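Local coordinates for protein TRAP dicarboxylate transporter, DctP subunit (Ochrobactrum anthropi, PDB 4P47) that probably binds a small organic acid in the periplasm and delivers it to the membrane components of a TRAP transporter, at residues P127-R135 with T323-L331; D209-I218 with Q227-Q236. All coordinates share one frame; numbering follows the deposited sequence.

Contact 1 (P127-R135 with T323-L331) lies partly at the surface and joins two helices from distant parts of the chain. Contact 2 (D209-I218 with Q227-Q236) is buried and joins strand 210-213 and the start of helix 216-220 to strand 229-245 of the same mixed sheet. They share no secondary-structure element; the centres of contact 1 and contact 2 lie about 27 Å apart, on opposite sides of the chain's centre. The chemistry follows the setting. Between the helices an aromatic-aliphatic core is flanked by polar groups joined largely through water, whereas in the interior direct amide and His-carboxylate bonds tie the polar groups together, with a small apolar contact alongside.

Contact 1: P127-R135 with T323-L331; sequences PFGTNLMKR and TVDELFAEL
F128 presents one face of its ring to L327, whose CD1 methyl sits 3.7 Å from the F128 ring centroid and 6° off the normal, a CH-pi contact over the middle of the ring. With CG of F128 anti to the backbone N, the ring is carried from the flank of its helix toward this methyl. At the edge, near the ring plane, comes a second methyl, T323 CG2, 4.0 Å from F128 CE1. A flat aromatic thus takes a branched leucine on its face and a small threonine at its rim, and V123 of helix 117-125 touches both F128 and L327. The arrangement belongs to a nearly antiparallel helix pair, at 157° with the short axes 9.9 Å apart; it packs the C-terminal helix 321-336 of this periplasmic-binding-protein fold against helix 127-133 from the first half. Beside the apolar core, E326 reaches across fully extended to N131, amide and carboxylate lying 17° from coplanar. N131 ND2 gives E326 OE1 a weak hydrogen bond of 3.2 Å. The same OE1 accepts a hydrogen bond from a water 3.0 Å away, which donates also to F128 O. The other oxygen, E326 OE2, rests 3.5 Å from P127 CB, while E330, bent at its second torsion, crosses the proline at about a right angle. Proline suits the first turn, where no backbone N-H is needed, and the two acids would probably be favoured beside a helix N-terminus. Beyond the C-terminal end of helix 127-133, R135 donates from NE to a second water at 2.9 Å, which lies 2.8 Å from T323 OG1.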
ATOM      1  N   PRO A 127       8.233  -1.855 -15.398  1.00 11.20           N
ATOM      2  CA  PRO A 127       7.388  -1.136 -16.343  1.00  9.87           C
ATOM      3  C   PRO A 127       5.979  -0.849 -15.807  1.00 10.53           C
ATOM      4  O   PRO A 127       5.435   0.228 -16.072  1.00 10.99           O
ATOM      5  CB  PRO A 127       7.370  -2.073 -17.564  1.00 11.50           C
ATOM      6  CG  PRO A 127       8.706  -2.741 -17.492  1.00 18.87           C
ATOM      7  CD  PRO A 127       8.926  -2.985 -16.038  1.00 13.01           C
ATOM      8  N   PHE A 128       5.385  -1.777 -15.062  1.00  9.13           N
ATOM      9  CA  PHE A 128       4.046  -1.537 -14.549  1.00  9.49           C
ATOM     10  C   PHE A 128       3.994  -0.239 -13.732  1.00  8.93           C
ATOM     11  O   PHE A 128       3.187   0.662 -13.984  1.00  9.56           O
ATOM     12  CB  PHE A 128       3.580  -2.708 -13.696  1.00  8.58           C
ATOM     13  CG  PHE A 128       2.311  -2.427 -12.936  1.00  8.57           C
ATOM     14  CD1 PHE A 128       1.100  -2.286 -13.599  1.00  9.57           C
ATOM     15  CD2 PHE A 128       2.326  -2.302 -11.561  1.00  9.10           C
ATOM     16  CE1 PHE A 128      -0.062  -2.021 -12.900  1.00  9.18           C
ATOM     17  CE2 PHE A 128       1.172  -2.056 -10.855  1.00  8.41           C
ATOM     18  CZ  PHE A 128      -0.023  -1.906 -11.520  1.00 10.81           C
ATOM     19  N   GLY A 129       4.864  -0.135 -12.734  1.00  8.91           N
ATOM     20  CA  GLY A 129       4.864   1.049 -11.890  1.00  8.69           C
ATOM     21  C   GLY A 129       5.304   2.297 -12.629  1.00  8.49           C
ATOM     22  O   GLY A 129       4.808   3.403 -12.387  1.00  8.42           O
ATOM     23  N   THR A 130       6.281   2.130 -13.516  1.00  8.44           N
ATOM     24  CA  THR A 130       6.836   3.240 -14.261  1.00  8.95           C
ATOM     25  C   THR A 130       5.818   3.847 -15.216  1.00 11.27           C
ATOM     26  O   THR A 130       5.667   5.063 -15.304  1.00 10.92           O
ATOM     27  CB  THR A 130       8.094   2.786 -14.996  1.00 10.36           C
ATOM     28  OG1 THR A 130       9.051   2.326 -14.027  1.00 11.47           O
ATOM     29  CG2 THR A 130       8.703   3.927 -15.820  1.00 13.65           C
ATOM     30  N   ASN A 131       5.069   2.997 -15.897  1.00  9.76           N
ATOM     31  CA  ASN A 131       4.067   3.475 -16.827  1.00  9.93           C
ATOM     32  C   ASN A 131       2.882   4.136 -16.131  1.00 10.53           C
ATOM     33  O   ASN A 131       2.270   5.043 -16.676  1.00 12.35           O
ATOM     34  CB  ASN A 131       3.623   2.347 -17.775  1.00  9.81           C
ATOM     35  CG  ASN A 131       4.684   2.003 -18.788  1.00 13.93           C
ATOM     36  OD1 ASN A 131       5.545   2.817 -19.081  1.00 15.74           O
ATOM     37  ND2 ASN A 131       4.634   0.790 -19.318  1.00 18.88           N
ATOM     38  N   LEU A 132       2.581   3.718 -14.909  1.00  9.43           N
ATOM     39  CA  LEU A 132       1.585   4.436 -14.144  1.00  8.88           C
ATOM     40  C   LEU A 132       2.075   5.856 -13.866  1.00 10.68           C
ATOM     41  O   LEU A 132       1.329   6.818 -14.043  1.00 10.34           O
ATOM     42  CB  LEU A 132       1.277   3.727 -12.822  1.00  9.30           C
ATOM     43  CG  LEU A 132       0.401   2.472 -12.910  1.00  9.49           C
ATOM     44  CD1 LEU A 132       0.272   1.838 -11.552  1.00 10.28           C
ATOM     45  CD2 LEU A 132      -0.966   2.819 -13.471  1.00 10.22           C
ATOM     46  N   MET A 133       3.318   5.993 -13.418  1.00  8.48           N
ATOM     47  CA  MET A 133       3.850   7.319 -13.072  1.00  8.96           C
ATOM     48  C   MET A 133       3.878   8.280 -14.241  1.00 10.95           C
ATOM     49  O   MET A 133       3.747   9.480 -14.069  1.00 10.41           O
ATOM     50  CB  MET A 133       5.248   7.193 -12.461  1.00 11.13           C
ATOM     51  CG  MET A 133       5.218   6.575 -11.094  1.00 11.66           C
ATOM     52  SD  MET A 133       6.737   6.778 -10.176  1.00 21.87           S
ATOM     53  CE  MET A 133       7.906   6.029 -11.292  1.00 32.56           C
ATOM     54  N   LYS A 134       4.045   7.760 -15.447  1.00  9.57           N
ATOM     55  CA  LYS A 134       4.033   8.607 -16.629  1.00 11.71           C
ATOM     56  C   LYS A 134       2.720   9.351 -16.849  1.00 10.58           C
ATOM     57  O   LYS A 134       2.672  10.354 -17.546  1.00 13.30           O
ATOM     58  CB  LYS A 134       4.405   7.783 -17.865  1.00 14.56           C
ATOM     59  CG  LYS A 134       5.870   7.373 -17.838  1.00 22.99           C
ATOM     60  CD  LYS A 134       6.489   7.256 -19.223  1.00 36.04           C
ATOM     61  CE  LYS A 134       6.394   5.850 -19.767  1.00 33.58           C
ATOM     62  NZ  LYS A 134       7.217   5.700 -21.011  1.00 27.32           N
ATOM     63  N   ARG A 135       1.653   8.868 -16.222  1.00 10.05           N
ATOM     64  CA  ARG A 135       0.341   9.472 -16.335  1.00 10.73           C
ATOM     65  C   ARG A 135       0.145  10.661 -15.385  1.00 10.46           C
ATOM     66  O   ARG A 135      -0.870  11.366 -15.455  1.00 13.13           O
ATOM     67  CB  ARG A 135      -0.736   8.400 -16.063  1.00 11.16           C
ATOM     68  CG  ARG A 135      -0.655   7.210 -17.029  1.00 13.62           C
ATOM     69  CD  ARG A 135      -1.531   6.002 -16.620  1.00 14.93           C
ATOM     70  NE  ARG A 135      -1.363   4.895 -17.568  1.00 14.90           N
ATOM     71  CZ  ARG A 135      -2.084   4.747 -18.677  1.00 21.65           C
ATOM     72  NH1 ARG A 135      -3.038   5.618 -18.972  1.00 18.11           N
ATOM     73  NH2 ARG A 135      -1.848   3.730 -19.496  1.00 20.55           N
ATOM     74  N   THR A 323      -2.877  -1.278 -19.444  1.00 14.30           N
ATOM     75  CA  THR A 323      -2.341  -1.419 -18.105  1.00 11.81           C
ATOM     76  C   THR A 323      -2.551  -2.842 -17.568  1.00 12.09           C
ATOM     77  O   THR A 323      -1.611  -3.470 -17.068  1.00 12.11           O
ATOM     78  CB  THR A 323      -2.977  -0.389 -17.176  1.00 12.71           C
ATOM     79  OG1 THR A 323      -2.648   0.938 -17.617  1.00 17.48           O
ATOM     80  CG2 THR A 323      -2.492  -0.542 -15.763  1.00 13.01           C
ATOM     81  N   VAL A 324      -3.758  -3.391 -17.712  1.00 12.32           N
ATOM     82  CA  VAL A 324      -4.024  -4.724 -17.160  1.00 12.57           C
ATOM     83  C   VAL A 324      -3.222  -5.838 -17.851  1.00 12.86           C
ATOM     84  O   VAL A 324      -2.692  -6.725 -17.179  1.00 14.12           O
ATOM     85  CB  VAL A 324      -5.533  -5.022 -17.181  1.00 13.06           C
ATOM     86  CG1 VAL A 324      -5.813  -6.433 -16.700  1.00 16.91           C
ATOM     87  CG2 VAL A 324      -6.266  -4.012 -16.321  1.00 14.75           C
ATOM     88  N   ASP A 325      -3.150  -5.831 -19.183  1.00 14.53           N
ATOM     89  CA  ASP A 325      -2.394  -6.866 -19.889  1.00 14.57           C
ATOM     90  C   ASP A 325      -0.932  -6.879 -19.493  1.00 14.21           C
ATOM     91  O   ASP A 325      -0.343  -7.954 -19.283  1.00 16.58           O
ATOM     92  CB  ASP A 325      -2.457  -6.659 -21.401  1.00 19.37           C
ATOM     93  CG  ASP A 325      -3.828  -6.920 -21.984  1.00 24.02           C
ATOM     94  OD1 ASP A 325      -4.661  -7.604 -21.355  1.00 20.52           O
ATOM     95  OD2 ASP A 325      -4.053  -6.440 -23.112  1.00 19.74           O
ATOM     96  N   GLU A 326      -0.340  -5.690 -19.391  1.00 13.13           N
ATOM     97  CA  GLU A 326       1.061  -5.548 -18.985  1.00 20.69           C
ATOM     98  C   GLU A 326       1.277  -6.119 -17.584  1.00 17.13           C
ATOM     99  O   GLU A 326       2.211  -6.896 -17.335  1.00 18.29           O
ATOM    100  CB  GLU A 326       1.472  -4.075 -19.018  1.00 23.60           C
ATOM    101  CG  GLU A 326       2.837  -3.781 -18.368  1.00 41.49           C
ATOM    102  CD  GLU A 326       3.299  -2.336 -18.563  1.00 38.16           C
ATOM    103  OE1 GLU A 326       2.634  -1.410 -18.045  1.00 33.90           O
ATOM    104  OE2 GLU A 326       4.333  -2.131 -19.237  1.00 40.15           O
ATOM    105  N   LEU A 327       0.398  -5.734 -16.671  1.00 12.40           N
ATOM    106  CA  LEU A 327       0.440  -6.234 -15.303  1.00 12.30           C
ATOM    107  C   LEU A 327       0.351  -7.761 -15.280  1.00 12.61           C
ATOM    108  O   LEU A 327       1.169  -8.440 -14.645  1.00 13.33           O
ATOM    109  CB  LEU A 327      -0.702  -5.614 -14.508  1.00 12.88           C
ATOM    110  CG  LEU A 327      -0.863  -6.094 -13.069  1.00 12.04           C
ATOM    111  CD1 LEU A 327       0.411  -5.836 -12.261  1.00 13.42           C
ATOM    112  CD2 LEU A 327      -2.049  -5.425 -12.424  1.00 13.29           C
ATOM    113  N   PHE A 328      -0.603  -8.323 -16.004  1.00 12.91           N
ATOM    114  CA  PHE A 328      -0.766  -9.776 -15.997  1.00 15.82           C
ATOM    115  C   PHE A 328       0.471 -10.511 -16.514  1.00 19.22           C
ATOM    116  O   PHE A 328       0.830 -11.565 -15.980  1.00 16.93           O
ATOM    117  CB  PHE A 328      -2.021 -10.173 -16.769  1.00 21.23           C
ATOM    118  CG  PHE A 328      -3.295  -9.899 -16.020  1.00 33.61           C
ATOM    119  CD1 PHE A 328      -3.279  -9.176 -14.832  1.00 35.30           C
ATOM    120  CD2 PHE A 328      -4.508 -10.374 -16.492  1.00 46.44           C
ATOM    121  CE1 PHE A 328      -4.445  -8.929 -14.142  1.00 41.77           C
ATOM    122  CE2 PHE A 328      -5.681 -10.129 -15.802  1.00 42.87           C
ATOM    123  CZ  PHE A 328      -5.648  -9.412 -14.630  1.00 43.05           C
ATOM    124  N   ALA A 329       1.139  -9.952 -17.518  1.00 17.55           N
ATOM    125  CA  ALA A 329       2.405 -10.512 -18.003  1.00 20.87           C
ATOM    126  C   ALA A 329       3.511 -10.476 -16.940  1.00 19.46           C
ATOM    127  O   ALA A 329       4.230 -11.469 -16.717  1.00 19.76           O
ATOM    128  CB  ALA A 329       2.850  -9.766 -19.263  1.00 23.97           C
ATOM    129  N   GLU A 330       3.663  -9.334 -16.280  1.00 17.70           N
ATOM    130  CA  GLU A 330       4.652  -9.205 -15.209  1.00 16.50           C
ATOM    131  C   GLU A 330       4.363 -10.220 -14.088  1.00 22.29           C
ATOM    132  O   GLU A 330       5.294 -10.809 -13.540  1.00 19.90           O
ATOM    133  CB  GLU A 330       4.687  -7.771 -14.672  1.00 20.17           C
ATOM    134  CG  GLU A 330       5.124  -6.702 -15.697  1.00 17.06           C
ATOM    135  CD  GLU A 330       6.593  -6.768 -16.067  1.00 38.30           C
ATOM    136  OE1 GLU A 330       7.353  -7.457 -15.352  1.00 47.86           O
ATOM    137  OE2 GLU A 330       6.987  -6.121 -17.073  1.00 31.14           O
ATOM    138  N   LEU A 331       3.090 -10.438 -13.757  1.00 16.24           N
ATOM    139  CA  LEU A 331       2.720 -11.394 -12.710  1.00 14.73           C
ATOM    140  C   LEU A 331       2.995 -12.847 -13.103  1.00 23.14           C
ATOM    141  O   LEU A 331       3.442 -13.631 -12.267  1.00 18.75           O
ATOM    142  CB  LEU A 331       1.249 -11.217 -12.314  1.00 15.75           C
ATOM    143  CG  LEU A 331       0.944  -9.836 -11.721  1.00 15.24           C
ATOM    144  CD1 LEU A 331      -0.545  -9.679 -11.509  1.00 17.39           C
ATOM    145  CD2 LEU A 331       1.702  -9.621 -10.429  1.00 19.40           C
TER
HETATM  146  O   HOH W   1       1.290   0.346 -16.006  1.00 13.36           O
HETATM  147  O   HOH W   2      -0.181   2.232 -17.171  1.00 14.81           O

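Contact 2: D209-I218 with Q227-Q236; sequences DGQENPNANI and QKYLTLTRHQ
E212 folds against the edge of H235, its CB 3.6 Å from both NE2 and CE1 of H235. CG of E212, between backbone N and carbonyl carbon (chi1 64°), and CD, after a bend, lie 4.0 and 3.8 Å from H235 NE2. That NE2 donates to E212 OE1 at 2.8 Å and 175°, in the ring plane but on the carboxylate's anti side, 28° out of its plane. OE1 also has a salt bridge to R152; OE2 accepts from L175 N and from a water shared with Q236 OE1. H235 ND1, the other ring nitrogen, shares a hydrogen bond of 2.8 Å with T233 OG1. Just before strands 210-213 and 229-245, both paired with strand 141-156, Q227 NE2 donates to D209 O at 3.2 Å; Q227 OE1 is hydrogen-bonded to T155 OG1. A leucine in place of Q227 would probably leave D209 O without this side-chain donor and T155 OG1 with the amide of Q211 but not this one. Beside them the branched ends of I218 and L230 meet, CD1 to CD1 at 3.9 Å, an apolar contact. With two donors on each oxygen, R152 among them, the buried carboxylate of E212 is probably held as the anion and fixed in rotation.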
ATOM      1  N   ASP A 209     -17.838  -9.278  12.474  1.00  8.56           N
ATOM      2  CA  ASP A 209     -17.082 -10.499  12.777  1.00  8.16           C
ATOM      3  C   ASP A 209     -15.572 -10.291  12.644  1.00  7.36           C
ATOM      4  O   ASP A 209     -14.791 -10.920  13.356  1.00  8.13           O
ATOM      5  CB  ASP A 209     -17.471 -11.642  11.836  1.00  8.98           C
ATOM      6  CG  ASP A 209     -18.906 -12.065  11.992  1.00  9.32           C
ATOM      7  OD1 ASP A 209     -19.335 -12.212  13.149  1.00 12.22           O
ATOM      8  OD2 ASP A 209     -19.583 -12.276  10.977  1.00 10.64           O
ATOM      9  N   GLY A 210     -15.169  -9.401  11.744  1.00  7.08           N
ATOM     10  CA  GLY A 210     -13.764  -9.257  11.408  1.00  5.65           C
ATOM     11  C   GLY A 210     -13.508  -8.002  10.613  1.00  7.06           C
ATOM     12  O   GLY A 210     -14.396  -7.164  10.416  1.00  6.71           O
ATOM     13  N   GLN A 211     -12.263  -7.877  10.156  1.00  6.04           N
ATOM     14  CA  GLN A 211     -11.848  -6.675   9.458  1.00  6.73           C
ATOM     15  C   GLN A 211     -10.637  -7.011   8.621  1.00  5.55           C
ATOM     16  O   GLN A 211      -9.932  -7.992   8.876  1.00  5.87           O
ATOM     17  CB  GLN A 211     -11.585  -5.508  10.442  1.00  5.77           C
ATOM     18  CG  GLN A 211     -10.494  -5.784  11.457  1.00  6.21           C
ATOM     19  CD  GLN A 211      -9.100  -5.484  10.945  1.00  7.06           C
ATOM     20  OE1 GLN A 211      -8.860  -4.435  10.337  1.00  7.58           O
ATOM     21  NE2 GLN A 211      -8.165  -6.385  11.204  1.00  6.89           N
ATOM     22  N   GLU A 212     -10.436  -6.211   7.592  1.00  5.93           N
ATOM     23  CA  GLU A 212      -9.308  -6.385   6.696  1.00  5.90           C
ATOM     24  C   GLU A 212      -8.433  -5.131   6.713  1.00  5.92           C
ATOM     25  O   GLU A 212      -8.922  -4.010   6.609  1.00  6.88           O
ATOM     26  CB  GLU A 212      -9.787  -6.740   5.266  1.00  5.61           C
ATOM     27  CG  GLU A 212     -10.617  -5.661   4.556  1.00  6.71           C
ATOM     28  CD  GLU A 212      -9.781  -4.641   3.808  1.00  6.06           C
ATOM     29  OE1 GLU A 212      -8.658  -5.000   3.343  1.00  6.43           O
ATOM     30  OE2 GLU A 212     -10.252  -3.497   3.621  1.00  6.16           O
ATOM     31  N   ASN A 213      -7.131  -5.328   6.888  1.00  5.97           N
ATOM     32  CA  ASN A 213      -6.183  -4.234   7.093  1.00  6.93           C
ATOM     33  C   ASN A 213      -4.782  -4.828   7.163  1.00  6.49           C
ATOM     34  O   ASN A 213      -4.623  -6.043   7.297  1.00  5.78           O
ATOM     35  CB  ASN A 213      -6.460  -3.439   8.399  1.00  6.67           C
ATOM     36  CG  ASN A 213      -7.319  -2.204   8.184  1.00  8.21           C
ATOM     37  OD1 ASN A 213      -7.045  -1.378   7.313  1.00  8.65           O
ATOM     38  ND2 ASN A 213      -8.356  -2.063   8.995  1.00  7.05           N
ATOM     39  N   PRO A 214      -3.762  -3.965   7.133  1.00  6.15           N
ATOM     40  CA  PRO A 214      -2.406  -4.459   7.425  1.00  7.34           C
ATOM     41  C   PRO A 214      -2.251  -5.002   8.835  1.00  7.45           C
ATOM     42  O   PRO A 214      -3.067  -4.749   9.721  1.00  7.21           O
ATOM     43  CB  PRO A 214      -1.520  -3.227   7.211  1.00  9.33           C
ATOM     44  CG  PRO A 214      -2.336  -2.313   6.327  1.00  9.12           C
ATOM     45  CD  PRO A 214      -3.753  -2.532   6.797  1.00  7.04           C
ATOM     46  N   ASN A 215      -1.209  -5.794   9.041  1.00  6.96           N
ATOM     47  CA  ASN A 215      -0.949  -6.385  10.329  1.00  7.09           C
ATOM     48  C   ASN A 215      -0.724  -5.358  11.440  1.00  7.41           C
ATOM     49  O   ASN A 215      -1.120  -5.601  12.579  1.00  7.47           O
ATOM     50  CB  ASN A 215       0.291  -7.281  10.252  1.00  8.17           C
ATOM     51  CG  ASN A 215       0.081  -8.513   9.406  1.00  9.66           C
ATOM     52  OD1 ASN A 215      -1.049  -8.954   9.182  1.00  9.61           O
ATOM     53  ND2 ASN A 215       1.187  -9.061   8.902  1.00 11.35           N
ATOM     54  N   ALA A 216      -0.100  -4.220  11.122  1.00  7.83           N
ATOM     55  CA  ALA A 216       0.280  -3.264  12.151  1.00  7.64           C
ATOM     56  C   ALA A 216      -0.936  -2.816  12.920  1.00  8.45           C
ATOM     57  O   ALA A 216      -0.853  -2.588  14.127  1.00  8.73           O
ATOM     58  CB  ALA A 216       0.982  -2.065  11.545  1.00 11.34           C
ATOM     59  N   ASN A 217      -2.069  -2.705  12.240  1.00  7.83           N
ATOM     60  CA  ASN A 217      -3.287  -2.233  12.875  1.00  6.79           C
ATOM     61  C   ASN A 217      -3.730  -3.152  14.001  1.00  7.91           C
ATOM     62  O   ASN A 217      -4.336  -2.697  14.965  1.00  7.87           O
ATOM     63  CB  ASN A 217      -4.409  -2.133  11.843  1.00  8.25           C
ATOM     64  CG  ASN A 217      -4.079  -1.197  10.703  1.00  9.27           C
ATOM     65  OD1 ASN A 217      -3.127  -1.411   9.953  1.00 10.74           O
ATOM     66  ND2 ASN A 217      -4.899  -0.161  10.538  1.00 10.96           N
ATOM     67  N   ILE A 218      -3.464  -4.449  13.880  1.00  7.76           N
ATOM     68  CA  ILE A 218      -3.877  -5.397  14.903  1.00  6.86           C
ATOM     69  C   ILE A 218      -3.240  -5.032  16.241  1.00  8.40           C
ATOM     70  O   ILE A 218      -3.888  -5.085  17.291  1.00  8.82           O
ATOM     71  CB  ILE A 218      -3.521  -6.848  14.499  1.00  6.78           C
ATOM     72  CG1 ILE A 218      -4.276  -7.226  13.227  1.00  7.22           C
ATOM     73  CG2 ILE A 218      -3.852  -7.824  15.638  1.00  9.55           C
ATOM     74  CD1 ILE A 218      -3.787  -8.480  12.533  1.00  7.45           C
ATOM     75  N   GLN A 227     -10.287 -10.239  18.567  1.00  7.36           N
ATOM     76  CA  GLN A 227     -10.174 -11.119  17.410  1.00  8.47           C
ATOM     77  C   GLN A 227      -9.247 -12.278  17.722  1.00  9.53           C
ATOM     78  O   GLN A 227      -8.105 -12.065  18.076  1.00  9.37           O
ATOM     79  CB  GLN A 227      -9.580 -10.363  16.225  1.00  6.60           C
ATOM     80  CG  GLN A 227     -10.368  -9.143  15.761  1.00  7.49           C
ATOM     81  CD  GLN A 227     -11.557  -9.507  14.904  1.00  6.86           C
ATOM     82  OE1 GLN A 227     -11.460  -9.519  13.672  1.00  6.73           O
ATOM     83  NE2 GLN A 227     -12.699  -9.768  15.528  1.00  6.57           N
ATOM     84  N   LYS A 228      -9.731 -13.497  17.553  1.00  7.57           N
ATOM     85  CA  LYS A 228      -8.915 -14.685  17.796  1.00  8.59           C
ATOM     86  C   LYS A 228      -8.148 -15.223  16.591  1.00  7.02           C
ATOM     87  O   LYS A 228      -7.226 -16.028  16.780  1.00  8.11           O
ATOM     88  CB  LYS A 228      -9.777 -15.808  18.375  1.00  9.11           C
ATOM     89  CG  LYS A 228     -10.053 -15.615  19.867  1.00 11.30           C
ATOM     90  CD  LYS A 228     -11.038 -16.657  20.401  1.00 17.08           C
ATOM     91  CE  LYS A 228     -11.079 -16.690  21.946  1.00 17.22           C
ATOM     92  NZ  LYS A 228     -11.480 -15.384  22.535  1.00 20.42           N
ATOM     93  N   TYR A 229      -8.511 -14.767  15.383  1.00  6.78           N
ATOM     94  CA  TYR A 229      -8.003 -15.373  14.147  1.00  6.75           C
ATOM     95  C   TYR A 229      -7.436 -14.336  13.194  1.00  6.01           C
ATOM     96  O   TYR A 229      -8.048 -13.291  12.975  1.00  6.96           O
ATOM     97  CB  TYR A 229      -9.118 -16.167  13.450  1.00  6.83           C
ATOM     98  CG  TYR A 229      -9.756 -17.158  14.385  1.00  7.89           C
ATOM     99  CD1 TYR A 229      -9.053 -18.279  14.804  1.00  9.62           C
ATOM    100  CD2 TYR A 229     -11.021 -16.954  14.900  1.00  9.53           C
ATOM    101  CE1 TYR A 229      -9.596 -19.175  15.703  1.00 12.09           C
ATOM    102  CE2 TYR A 229     -11.583 -17.860  15.783  1.00 10.59           C
ATOM    103  CZ  TYR A 229     -10.854 -18.953  16.187  1.00 10.91           C
ATOM    104  OH  TYR A 229     -11.412 -19.865  17.078  1.00 14.44           O
ATOM    105  N   LEU A 230      -6.286 -14.647  12.615  1.00  5.78           N
ATOM    106  CA  LEU A 230      -5.669 -13.882  11.531  1.00  5.81           C
ATOM    107  C   LEU A 230      -5.293 -14.834  10.415  1.00  5.55           C
ATOM    108  O   LEU A 230      -4.686 -15.881  10.681  1.00  7.39           O
ATOM    109  CB  LEU A 230      -4.377 -13.184  12.024  1.00  6.47           C
ATOM    110  CG  LEU A 230      -3.450 -12.580  10.964  1.00  6.72           C
ATOM    111  CD1 LEU A 230      -4.159 -11.486  10.155  1.00  7.97           C
ATOM    112  CD2 LEU A 230      -2.180 -11.994  11.550  1.00  7.60           C
ATOM    113  N   THR A 231      -5.664 -14.490   9.183  1.00  6.25           N
ATOM    114  CA  THR A 231      -5.142 -15.170   8.014  1.00  6.19           C
ATOM    115  C   THR A 231      -4.349 -14.194   7.201  1.00  6.85           C
ATOM    116  O   THR A 231      -4.789 -13.062   6.949  1.00  6.22           O
ATOM    117  CB  THR A 231      -6.252 -15.747   7.146  1.00  6.35           C
ATOM    118  OG1 THR A 231      -6.927 -16.739   7.923  1.00  8.88           O
ATOM    119  CG2 THR A 231      -5.694 -16.416   5.873  1.00  8.11           C
ATOM    120  N   LEU A 232      -3.160 -14.629   6.789  1.00  7.10           N
ATOM    121  CA  LEU A 232      -2.325 -13.840   5.902  1.00  6.94           C
ATOM    122  C   LEU A 232      -2.858 -14.002   4.476  1.00  7.57           C
ATOM    123  O   LEU A 232      -2.241 -14.632   3.619  1.00  8.27           O
ATOM    124  CB  LEU A 232      -0.866 -14.265   6.035  1.00  6.42           C
ATOM    125  CG  LEU A 232      -0.283 -14.167   7.453  1.00  8.37           C
ATOM    126  CD1 LEU A 232       1.227 -14.454   7.442  1.00 13.32           C
ATOM    127  CD2 LEU A 232      -0.567 -12.809   8.102  1.00  9.71           C
ATOM    128  N   THR A 233      -4.040 -13.460   4.236  1.00  6.38           N
ATOM    129  CA  THR A 233      -4.687 -13.580   2.924  1.00  6.42           C
ATOM    130  C   THR A 233      -3.915 -12.840   1.846  1.00  7.01           C
ATOM    131  O   THR A 233      -3.979 -13.216   0.681  1.00  6.39           O
ATOM    132  CB  THR A 233      -6.093 -12.983   2.975  1.00  6.08           C
ATOM    133  OG1 THR A 233      -6.027 -11.756   3.688  1.00  6.33           O
ATOM    134  CG2 THR A 233      -7.084 -13.903   3.665  1.00  7.17           C
ATOM    135  N   ARG A 234      -3.204 -11.785   2.224  0.59  6.81           N
ATOM    136  CA  ARG A 234      -2.536 -10.919   1.264  1.00  6.26           C
ATOM    137  C   ARG A 234      -3.474 -10.594   0.089  0.59  7.57           C
ATOM    138  O   ARG A 234      -3.079 -10.562  -1.077  0.59  6.63           O
ATOM    139  CB  ARG A 234      -1.200 -11.521   0.802  0.59  7.57           C
ATOM    140  CG  ARG A 234      -0.213 -11.707   1.938  0.59  7.69           C
ATOM    141  CD  ARG A 234       1.187 -12.010   1.445  0.59  7.89           C
ATOM    142  NE  ARG A 234       2.098 -12.204   2.569  0.59  8.82           N
ATOM    143  CZ  ARG A 234       2.364 -13.375   3.130  0.59 10.29           C
ATOM    144  NH1 ARG A 234       1.815 -14.488   2.672  0.59 14.09           N
ATOM    145  NH2 ARG A 234       3.200 -13.438   4.154  0.59 15.33           N
ATOM    146  N   HIS A 235      -4.728 -10.320   0.401  1.00  6.18           N
ATOM    147  CA  HIS A 235      -5.734 -10.160  -0.637  1.00  6.03           C
ATOM    148  C   HIS A 235      -5.509  -8.906  -1.456  1.00  7.55           C
ATOM    149  O   HIS A 235      -5.971  -8.842  -2.591  1.00  6.99           O
ATOM    150  CB  HIS A 235      -7.167 -10.217  -0.078  1.00  5.48           C
ATOM    151  CG  HIS A 235      -7.425  -9.241   1.022  1.00  6.63           C
ATOM    152  ND1 HIS A 235      -7.236  -9.570   2.341  1.00  5.86           N
ATOM    153  CD2 HIS A 235      -7.835  -7.951   1.003  1.00  5.62           C
ATOM    154  CE1 HIS A 235      -7.520  -8.523   3.095  1.00  6.39           C
ATOM    155  NE2 HIS A 235      -7.885  -7.526   2.315  1.00  5.49           N
ATOM    156  N   GLN A 236      -4.869  -7.903  -0.864  1.00  5.94           N
ATOM    157  CA  GLN A 236      -4.395  -6.745  -1.598  1.00  6.40           C
ATOM    158  C   GLN A 236      -3.039  -6.358  -1.024  1.00  5.92           C
ATOM    159  O   GLN A 236      -2.665  -6.792   0.058  1.00  6.35           O
ATOM    160  CB  GLN A 236      -5.347  -5.572  -1.429  1.00  6.35           C
ATOM    161  CG  GLN A 236      -6.676  -5.759  -2.124  1.00  6.36           C
ATOM    162  CD  GLN A 236      -7.654  -4.736  -1.642  1.00  6.79           C
ATOM    163  OE1 GLN A 236      -8.092  -4.762  -0.473  1.00  7.70           O
ATOM    164  NE2 GLN A 236      -7.990  -3.798  -2.498  1.00  8.13           N
TER
HETATM  165  O   HOH W   3      -9.393  -2.819   0.974  1.00  7.56           O